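PDB 6ZD1: telomerase reverse transcriptase from Candida tropicalis MYA-3404, which probably extends chromosome ends by copying a template within the telomerase RNA into telomeric DNA repeats. Local coordinates for residues T492-L496 against I507-T513. Sequence-based numbering, arbitrary orientation.
Sequences TEDNL and ITSNKDT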
ATOM      1  N   THR A 492     -34.427  10.723   6.334  1.00111.62           N
ATOM      2  CA  THR A 492     -33.279   9.958   6.819  1.00102.20           C
ATOM      3  C   THR A 492     -33.644   9.021   7.966  1.00104.18           C
ATOM      4  O   THR A 492     -32.926   8.044   8.210  1.00102.45           O
ATOM      5  CB  THR A 492     -32.169  10.917   7.268  1.00105.24           C
ATOM      6  OG1 THR A 492     -31.979  11.926   6.270  1.00115.46           O
ATOM      7  CG2 THR A 492     -30.851  10.175   7.483  1.00105.80           C
ATOM      8  N   GLU A 493     -34.747   9.288   8.663  1.00105.58           N
ATOM      9  CA  GLU A 493     -35.180   8.448   9.770  1.00112.06           C
ATOM     10  C   GLU A 493     -35.539   7.030   9.341  1.00110.01           C
ATOM     11  O   GLU A 493     -35.652   6.154  10.204  1.00112.21           O
ATOM     12  CB  GLU A 493     -36.383   9.089  10.464  1.00112.66           C
ATOM     13  CG  GLU A 493     -36.115  10.471  11.030  1.00106.35           C
ATOM     14  CD  GLU A 493     -37.330  11.052  11.722  1.00114.89           C
ATOM     15  OE1 GLU A 493     -38.443  10.525  11.507  1.00109.95           O
ATOM     16  OE2 GLU A 493     -37.172  12.031  12.481  1.00129.95           O
ATOM     17  N   ASP A 494     -35.722   6.782   8.042  1.00100.11           N
ATOM     18  CA  ASP A 494     -36.240   5.511   7.557  1.00 92.94           C
ATOM     19  C   ASP A 494     -35.327   4.784   6.582  1.00 92.56           C
ATOM     20  O   ASP A 494     -35.564   3.599   6.321  1.00 91.45           O
ATOM     21  CB  ASP A 494     -37.606   5.716   6.879  1.00 93.66           C
ATOM     22  CG  ASP A 494     -38.742   5.828   7.879  1.00119.66           C
ATOM     23  OD1 ASP A 494     -39.224   4.779   8.357  1.00120.05           O
ATOM     24  OD2 ASP A 494     -39.144   6.967   8.198  1.00124.91           O
ATOM     25  N   ASN A 495     -34.314   5.444   6.024  1.00 85.57           N
ATOM     26  CA  ASN A 495     -33.445   4.802   5.050  1.00 86.26           C
ATOM     27  C   ASN A 495     -32.046   5.393   5.141  1.00 79.10           C
ATOM     28  O   ASN A 495     -31.862   6.535   5.570  1.00 78.78           O
ATOM     29  CB  ASN A 495     -33.999   4.936   3.629  1.00 76.93           C
ATOM     30  CG  ASN A 495     -34.602   6.292   3.371  1.00 84.48           C
ATOM     31  OD1 ASN A 495     -35.820   6.454   3.387  1.00 93.49           O
ATOM     32  ND2 ASN A 495     -33.750   7.283   3.136  1.00 89.70           N
ATOM     33  N   LEU A 496     -31.060   4.591   4.738  1.00 75.91           N
ATOM     34  CA  LEU A 496     -29.654   4.940   4.874  1.00 74.41           C
ATOM     35  C   LEU A 496     -28.880   4.441   3.663  1.00 74.89           C
ATOM     36  O   LEU A 496     -28.940   3.254   3.335  1.00 77.14           O
ATOM     37  CB  LEU A 496     -29.066   4.336   6.152  1.00 72.15           C
ATOM     38  CG  LEU A 496     -27.543   4.384   6.265  1.00 82.42           C
ATOM     39  CD1 LEU A 496     -27.084   5.812   6.491  1.00 77.68           C
ATOM     40  CD2 LEU A 496     -27.045   3.462   7.371  1.00 55.85           C
ATOM     41  N   ILE A 507     -29.906   0.551   3.228  1.00 62.27           N
ATOM     42  CA  ILE A 507     -30.765  -0.116   4.197  1.00 69.34           C
ATOM     43  C   ILE A 507     -31.988   0.759   4.415  1.00 75.14           C
ATOM     44  O   ILE A 507     -31.865   1.979   4.568  1.00 73.52           O
ATOM     45  CB  ILE A 507     -30.030  -0.372   5.524  1.00 60.43           C
ATOM     46  CG1 ILE A 507     -28.726  -1.131   5.269  1.00 63.96           C
ATOM     47  CG2 ILE A 507     -30.915  -1.154   6.484  1.00 73.36           C
ATOM     48  CD1 ILE A 507     -27.855  -1.273   6.495  1.00 57.25           C
ATOM     49  N   THR A 508     -33.165   0.141   4.408  1.00 67.51           N
ATOM     50  CA  THR A 508     -34.401   0.891   4.536  1.00 77.61           C
ATOM     51  C   THR A 508     -35.463   0.013   5.182  1.00 81.98           C
ATOM     52  O   THR A 508     -35.418  -1.216   5.088  1.00 77.55           O
ATOM     53  CB  THR A 508     -34.879   1.397   3.170  1.00 73.47           C
ATOM     54  OG1 THR A 508     -36.071   2.177   3.327  1.00 85.28           O
ATOM     55  CG2 THR A 508     -35.158   0.224   2.241  1.00 75.86           C
ATOM     56  N   SER A 509     -36.406   0.664   5.861  1.00 80.89           N
ATOM     57  CA  SER A 509     -37.638   0.019   6.293  1.00 77.24           C
ATOM     58  C   SER A 509     -38.766   0.214   5.295  1.00 80.41           C
ATOM     59  O   SER A 509     -39.766  -0.509   5.357  1.00 84.18           O
ATOM     60  CB  SER A 509     -38.072   0.548   7.663  1.00 78.59           C
ATOM     61  OG  SER A 509     -38.391   1.927   7.596  1.00 97.47           O
ATOM     62  N   ASN A 510     -38.632   1.187   4.396  1.00 85.43           N
ATOM     63  CA  ASN A 510     -39.652   1.495   3.401  1.00 83.00           C
ATOM     64  C   ASN A 510     -39.402   0.645   2.160  1.00 86.24           C
ATOM     65  O   ASN A 510     -38.470   0.909   1.393  1.00 80.17           O
ATOM     66  CB  ASN A 510     -39.631   2.984   3.063  1.00 89.71           C
ATOM     67  CG  ASN A 510     -40.895   3.444   2.367  1.00100.15           C
ATOM     68  OD1 ASN A 510     -41.567   2.665   1.692  1.00 99.90           O
ATOM     69  ND2 ASN A 510     -41.226   4.719   2.530  1.00108.62           N
ATOM     70  N   LYS A 511     -40.234  -0.381   1.965  1.00 84.92           N
ATOM     71  CA  LYS A 511     -40.097  -1.248   0.803  1.00 81.73           C
ATOM     72  C   LYS A 511     -40.360  -0.508  -0.503  1.00 95.67           C
ATOM     73  O   LYS A 511     -39.952  -0.988  -1.566  1.00 99.05           O
ATOM     74  CB  LYS A 511     -41.051  -2.441   0.932  1.00 87.62           C
ATOM     75  CG  LYS A 511     -40.625  -3.682   0.163  1.00 99.71           C
ATOM     76  CD  LYS A 511     -41.604  -4.833   0.373  1.00 98.90           C
ATOM     77  CE  LYS A 511     -41.049  -6.140  -0.183  1.00106.49           C
ATOM     78  NZ  LYS A 511     -40.622  -6.015  -1.608  1.00 98.51           N
ATOM     79  N   ASP A 512     -41.010   0.659  -0.443  1.00 94.71           N
ATOM     80  CA  ASP A 512     -41.280   1.443  -1.645  1.00 92.08           C
ATOM     81  C   ASP A 512     -40.038   2.202  -2.091  1.00 83.05           C
ATOM     82  O   ASP A 512     -39.669   2.166  -3.271  1.00 85.08           O
ATOM     83  CB  ASP A 512     -42.438   2.414  -1.398  1.00 98.03           C
ATOM     84  CG  ASP A 512     -43.721   1.710  -0.992  1.00104.35           C
ATOM     85  OD1 ASP A 512     -44.009   0.620  -1.533  1.00108.85           O
ATOM     86  OD2 ASP A 512     -44.444   2.248  -0.128  1.00108.48           O
ATOM     87  N   THR A 513     -39.381   2.896  -1.158  1.00 83.97           N
ATOM     88  CA  THR A 513     -38.116   3.544  -1.477  1.00 78.63           C
ATOM     89  C   THR A 513     -37.034   2.528  -1.819  1.00 83.03           C
ATOM     90  O   THR A 513     -36.042   2.887  -2.462  1.00 85.08           O
ATOM     91  CB  THR A 513     -37.657   4.428  -0.312  1.00 81.88           C
ATOM     92  OG1 THR A 513     -37.290   3.606   0.803  1.00101.15           O
ATOM     93  CG2 THR A 513     -38.776   5.376   0.117  1.00 79.03           C
TER
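L496 and I507 form an antiparallel hydrogen-bonded pair at the open end of the beta hairpin made by strands 495-500 and 503-508, the first of which is an outermost strand of a four-stranded antiparallel sheet. L496 N reaches I507 O at 2.7 Å, and I507 N returns to L496 O at 2.9 Å. Next along is the non-hydrogen-bonded pair N495 and T508, whose CA atoms are 4.1 Å apart; here N495 CA directs a CA-H...O contact at I507 O. The pairing runs one step past the strands: S509 N donates to D494 O at 3.1 Å, nearly straight at 167°. Side chains alternate between the two faces. L496 and I507 turn to the face packed on helix 309-326, both touching F319, while N495 and T508 occupy the other, where N495 CB lies 3.5 Å from T508 OG1. With OG1 anti to the backbone N (chi1 -178°), T508 lays its hydroxyl beside its own carbonyl carbon, in position to accept from N510 N at 2.9 Å in an ST turn that bends the chain out of the strand. Just past the strand ends, D494 OD1 stands 3.1 Å from S509 OG. N510 then caps helix 511-520, its OD1 accepting from D512 N at 3.0 Å, and T513 OG1 donates back to N510 O. T508 also bonds through its backbone to Y334 of the neighbouring strand 334-339. The contact closes the open end of a hairpin that, with the paired aspartates of the family at its far tip, corresponds to motif C of the reverse transcriptase palm.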